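Local coordinates for sulfur oxidation protein soxB (Thermus thermophilus, PDB 2WDD) that probably hydrolyses the sulfur-sulfur bond of cysteine S-thiosulfonate in the Sox sulfur oxidation pathway, using a two-manganese centre, at residues His359-Ala365 with Ile416-Tyr422. Residue numbers count along the deposited sequence, not the author numbering.
Sequences HLFTPLA and ITWDHLY. With TBU (tertiary-butyl alcohol), chain D.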
ATOM      1  N   HIS A 359     -11.415 -22.692  -6.756  1.00 22.92           N
ATOM      2  CA  HIS A 359     -10.431 -22.492  -5.705  1.00 20.99           C
ATOM      3  C   HIS A 359     -10.528 -21.080  -5.147  1.00 23.43           C
ATOM      4  O   HIS A 359     -10.629 -20.882  -3.940  1.00 21.19           O
ATOM      5  CB  HIS A 359      -9.020 -22.720  -6.249  1.00 20.84           C
ATOM      6  CG  HIS A 359      -7.933 -22.307  -5.306  1.00 23.15           C
ATOM      7  ND1 HIS A 359      -7.694 -22.961  -4.117  1.00 24.09           N
ATOM      8  CD2 HIS A 359      -7.016 -21.312  -5.381  1.00 24.06           C
ATOM      9  CE1 HIS A 359      -6.680 -22.383  -3.497  1.00 23.35           C
ATOM     10  NE2 HIS A 359      -6.251 -21.380  -4.242  1.00 23.58           N
ATOM     11  N   LEU A 360     -10.487 -20.102  -6.042  1.00 19.38           N
ATOM     12  CA  LEU A 360     -10.497 -18.701  -5.642  1.00 18.86           C
ATOM     13  C   LEU A 360     -11.744 -18.167  -4.951  1.00 22.96           C
ATOM     14  O   LEU A 360     -11.633 -17.331  -4.054  1.00 21.41           O
ATOM     15  CB  LEU A 360     -10.180 -17.808  -6.842  1.00 18.63           C
ATOM     16  CG  LEU A 360      -8.748 -17.828  -7.381  1.00 22.50           C
ATOM     17  CD1 LEU A 360      -8.643 -16.973  -8.628  1.00 22.54           C
ATOM     18  CD2 LEU A 360      -7.758 -17.355  -6.322  1.00 23.48           C
ATOM     19  N   PHE A 361     -12.926 -18.584  -5.407  1.00 20.61           N
ATOM     20  CA  PHE A 361     -14.172 -17.996  -4.923  1.00 20.90           C
ATOM     21  C   PHE A 361     -15.161 -18.774  -4.062  1.00 24.64           C
ATOM     22  O   PHE A 361     -16.141 -18.201  -3.584  1.00 25.04           O
ATOM     23  CB  PHE A 361     -14.883 -17.270  -6.064  1.00 23.73           C
ATOM     24  CG  PHE A 361     -13.961 -16.417  -6.890  1.00 26.70           C
ATOM     25  CD1 PHE A 361     -13.444 -15.235  -6.376  1.00 30.59           C
ATOM     26  CD2 PHE A 361     -13.545 -16.837  -8.144  1.00 29.85           C
ATOM     27  CE1 PHE A 361     -12.566 -14.464  -7.120  1.00 31.77           C
ATOM     28  CE2 PHE A 361     -12.664 -16.071  -8.889  1.00 33.05           C
ATOM     29  CZ  PHE A 361     -12.173 -14.886  -8.374  1.00 31.02           C
ATOM     30  N   THR A 362     -14.910 -20.054  -3.825  1.00 21.68           N
ATOM     31  CA  THR A 362     -15.809 -20.806  -2.958  1.00 21.68           C
ATOM     32  C   THR A 362     -15.633 -20.289  -1.533  1.00 24.36           C
ATOM     33  O   THR A 362     -14.514 -20.019  -1.094  1.00 24.46           O
ATOM     34  CB  THR A 362     -15.563 -22.321  -3.045  1.00 31.53           C
ATOM     35  OG1 THR A 362     -15.646 -22.737  -4.412  1.00 30.43           O
ATOM     36  CG2 THR A 362     -16.608 -23.076  -2.223  1.00 31.22           C
ATOM     37  N   PRO A 363     -16.738 -20.135  -0.796  1.00 20.59           N
ATOM     38  CA  PRO A 363     -16.546 -19.629   0.568  1.00 19.95           C
ATOM     39  C   PRO A 363     -15.788 -20.611   1.449  1.00 23.18           C
ATOM     40  O   PRO A 363     -16.039 -21.824   1.413  1.00 23.70           O
ATOM     41  CB  PRO A 363     -17.979 -19.467   1.094  1.00 22.02           C
ATOM     42  CG  PRO A 363     -18.835 -19.393  -0.120  1.00 27.01           C
ATOM     43  CD  PRO A 363     -18.164 -20.257  -1.144  1.00 22.40           C
ATOM     44  N   LEU A 364     -14.864 -20.082   2.243  1.00 17.96           N
ATOM     45  CA  LEU A 364     -14.125 -20.880   3.201  1.00 16.90           C
ATOM     46  C   LEU A 364     -14.846 -20.769   4.539  1.00 19.46           C
ATOM     47  O   LEU A 364     -14.977 -21.747   5.274  1.00 19.26           O
ATOM     48  CB  LEU A 364     -12.691 -20.377   3.339  1.00 16.35           C
ATOM     49  CG  LEU A 364     -11.747 -20.611   2.163  1.00 20.70           C
ATOM     50  CD1 LEU A 364     -10.479 -19.814   2.385  1.00 20.45           C
ATOM     51  CD2 LEU A 364     -11.428 -22.106   2.038  1.00 23.08           C
ATOM     52  N   ALA A 365     -15.328 -19.568   4.841  1.00 14.57           N
ATOM     53  CA  ALA A 365     -16.070 -19.328   6.070  1.00 14.19           C
ATOM     54  C   ALA A 365     -16.795 -18.006   5.919  1.00 17.41           C
ATOM     55  O   ALA A 365     -16.487 -17.229   5.020  1.00 19.27           O
ATOM     56  CB  ALA A 365     -15.123 -19.258   7.273  1.00 14.86           C
ATOM     57  N   ILE A 416     -15.423 -15.330   3.349  1.00 13.10           N
ATOM     58  CA  ILE A 416     -13.983 -15.211   3.124  1.00 12.48           C
ATOM     59  C   ILE A 416     -13.614 -16.279   2.099  1.00 17.02           C
ATOM     60  O   ILE A 416     -13.965 -17.452   2.265  1.00 15.67           O
ATOM     61  CB  ILE A 416     -13.180 -15.436   4.415  1.00 14.12           C
ATOM     62  CG1 ILE A 416     -13.618 -14.470   5.514  1.00 13.70           C
ATOM     63  CG2 ILE A 416     -11.673 -15.324   4.140  1.00 14.51           C
ATOM     64  CD1 ILE A 416     -13.118 -14.848   6.899  1.00 16.72           C
ATOM     65  N   THR A 417     -12.885 -15.878   1.065  1.00 13.69           N
ATOM     66  CA  THR A 417     -12.492 -16.791  -0.007  1.00 13.38           C
ATOM     67  C   THR A 417     -10.981 -16.882  -0.116  1.00 15.94           C
ATOM     68  O   THR A 417     -10.248 -16.113   0.519  1.00 14.84           O
ATOM     69  CB  THR A 417     -13.056 -16.311  -1.350  1.00 18.33           C
ATOM     70  OG1 THR A 417     -12.375 -15.105  -1.730  1.00 15.86           O
ATOM     71  CG2 THR A 417     -14.555 -16.039  -1.244  1.00 17.72           C
ATOM     72  N   TRP A 418     -10.510 -17.821  -0.930  1.00 13.75           N
ATOM     73  CA  TRP A 418      -9.077 -17.948  -1.147  1.00 13.71           C
ATOM     74  C   TRP A 418      -8.544 -16.648  -1.746  1.00 15.01           C
ATOM     75  O   TRP A 418      -7.440 -16.215  -1.418  1.00 13.30           O
ATOM     76  CB  TRP A 418      -8.766 -19.121  -2.075  1.00 13.37           C
ATOM     77  CG  TRP A 418      -8.401 -20.364  -1.338  1.00 14.61           C
ATOM     78  CD1 TRP A 418      -9.181 -21.469  -1.149  1.00 17.74           C
ATOM     79  CD2 TRP A 418      -7.153 -20.634  -0.700  1.00 14.42           C
ATOM     80  NE1 TRP A 418      -8.495 -22.408  -0.419  1.00 16.85           N
ATOM     81  CE2 TRP A 418      -7.241 -21.925  -0.137  1.00 18.17           C
ATOM     82  CE3 TRP A 418      -5.971 -19.905  -0.538  1.00 15.57           C
ATOM     83  CZ2 TRP A 418      -6.187 -22.506   0.566  1.00 17.26           C
ATOM     84  CZ3 TRP A 418      -4.921 -20.487   0.139  1.00 16.65           C
ATOM     85  CH2 TRP A 418      -5.035 -21.777   0.687  1.00 17.17           C
ATOM     86  N   ASP A 419      -9.323 -16.026  -2.622  1.00 11.52           N
ATOM     87  CA  ASP A 419      -8.879 -14.769  -3.231  1.00 10.61           C
ATOM     88  C   ASP A 419      -8.605 -13.729  -2.145  1.00 13.25           C
ATOM     89  O   ASP A 419      -7.623 -12.994  -2.227  1.00 13.07           O
ATOM     90  CB  ASP A 419      -9.858 -14.256  -4.289  1.00 12.62           C
ATOM     91  CG  ASP A 419      -9.186 -13.330  -5.307  1.00 15.63           C
ATOM     92  OD1 ASP A 419      -8.100 -13.684  -5.811  1.00 16.22           O
ATOM     93  OD2 ASP A 419      -9.696 -12.211  -5.534  1.00 17.74           O
ATOM     94  N   HIS A 420      -9.427 -13.716  -1.096  1.00 10.94           N
ATOM     95  CA  HIS A 420      -9.188 -12.806   0.025  1.00  9.75           C
ATOM     96  C   HIS A 420      -7.916 -13.211   0.765  1.00 13.44           C
ATOM     97  O   HIS A 420      -7.122 -12.362   1.164  1.00 11.96           O
ATOM     98  CB  HIS A 420     -10.351 -12.813   1.022  1.00 10.58           C
ATOM     99  CG  HIS A 420     -11.641 -12.291   0.470  1.00 13.31           C
ATOM    100  ND1 HIS A 420     -12.831 -12.967   0.630  1.00 15.36           N
ATOM    101  CD2 HIS A 420     -11.948 -11.132  -0.164  1.00 14.93           C
ATOM    102  CE1 HIS A 420     -13.814 -12.260   0.102  1.00 14.76           C
ATOM    103  NE2 HIS A 420     -13.304 -11.147  -0.398  1.00 14.77           N
ATOM    104  N   LEU A 421      -7.739 -14.510   1.005  1.00 10.40           N
ATOM    105  CA  LEU A 421      -6.545 -14.945   1.723  1.00 10.51           C
ATOM    106  C   LEU A 421      -5.296 -14.476   0.975  1.00 11.90           C
ATOM    107  O   LEU A 421      -4.322 -14.051   1.595  1.00 10.49           O
ATOM    108  CB  LEU A 421      -6.515 -16.465   1.892  1.00 10.20           C
ATOM    109  CG  LEU A 421      -7.610 -17.095   2.752  1.00 12.86           C
ATOM    110  CD1 LEU A 421      -7.280 -18.580   2.995  1.00 12.80           C
ATOM    111  CD2 LEU A 421      -7.770 -16.338   4.057  1.00 12.06           C
ATOM    112  N   TYR A 422      -5.310 -14.564  -0.353  1.00 10.38           N
ATOM    113  CA  TYR A 422      -4.163 -14.116  -1.142  1.00  9.83           C
ATOM    114  C   TYR A 422      -4.038 -12.589  -1.108  1.00 12.21           C
ATOM    115  O   TYR A 422      -2.930 -12.058  -1.081  1.00 10.72           O
ATOM    116  CB  TYR A 422      -4.257 -14.600  -2.585  1.00 10.80           C
ATOM    117  CG  TYR A 422      -4.192 -16.109  -2.764  1.00 11.84           C
ATOM    118  CD1 TYR A 422      -3.250 -16.875  -2.091  1.00 13.56           C
ATOM    119  CD2 TYR A 422      -5.071 -16.755  -3.631  1.00 12.42           C
ATOM    120  CE1 TYR A 422      -3.205 -18.259  -2.253  1.00 14.40           C
ATOM    121  CE2 TYR A 422      -5.026 -18.135  -3.806  1.00 13.31           C
ATOM    122  CZ  TYR A 422      -4.091 -18.872  -3.118  1.00 17.73           C
ATOM    123  OH  TYR A 422      -4.046 -20.236  -3.296  1.00 18.56           O
TER
HETATM  124  O   TBU D1576      -0.567 -19.945  -4.542  1.00 36.77           O
HETATM  125  C   TBU D1576       0.101 -20.824  -5.447  1.00 35.97           C
HETATM  126  C1  TBU D1576      -0.649 -22.137  -5.562  1.00 35.55           C
HETATM  127  C2  TBU D1576       0.166 -20.155  -6.819  1.00 35.76           C
HETATM  128  C3  TBU D1576       1.508 -21.121  -4.923  1.00 36.37           C
HETATM  129  O   HOH W   1     -12.091 -19.943  -1.825  1.00 21.70           O
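The first amides of any helix lack acceptors in a preceding turn, and residues 416-422 of SoxB, in the 5'-nucleotidase C-terminal family region, illustrate how residues 359-365, some fifty residues earlier, supply some of them. Ile416 and Ala365 form an antiparallel hydrogen-bonded pair through Ile416 N to Ala365 O (2.7 Å), while Ile416 O accepts from Leu364 N (2.8 Å) and not from Ala365 N; this aligns the two segments just before the helix begins. Thr417 is the N-cap. Its OG1 receives a weak bond from His420 N (3.3 Å) and its own N donates to His420 ND1 (2.9 Å), the reciprocal pattern of a capping box. The amide of Trp418, without an acceptor in its own helix, donates to water 1 (N to O, 2.8 Å), which donates to His359 O in the last turn of helix 357-361 and Thr362 O just beyond it. The indole is held between His359 over one face and Leu364 CD1 over the other, the latter a CH-pi contact; Ala531 and Arg535 of helix 526-537 also touch it. Asp419 N then donates to Leu360 O (3.0 Å), joining the helix ends directly. Two residues on, Leu421 CD1 meets Leu364 CD1 at 3.5 Å. Tyr422, which lines the tert-butanol pocket with Leu141 and Tyr527, has its side chain about 10 Å from that of the manganese ligand His38; its OH hydrogen-bonds His359 NE2 (2.7 Å). Carbonyls left over at one helix's end thus serve amides at the start of helix 418-425, directly or through water, while the His359 bond is consistent with a fixed position for the phenol of Tyr422.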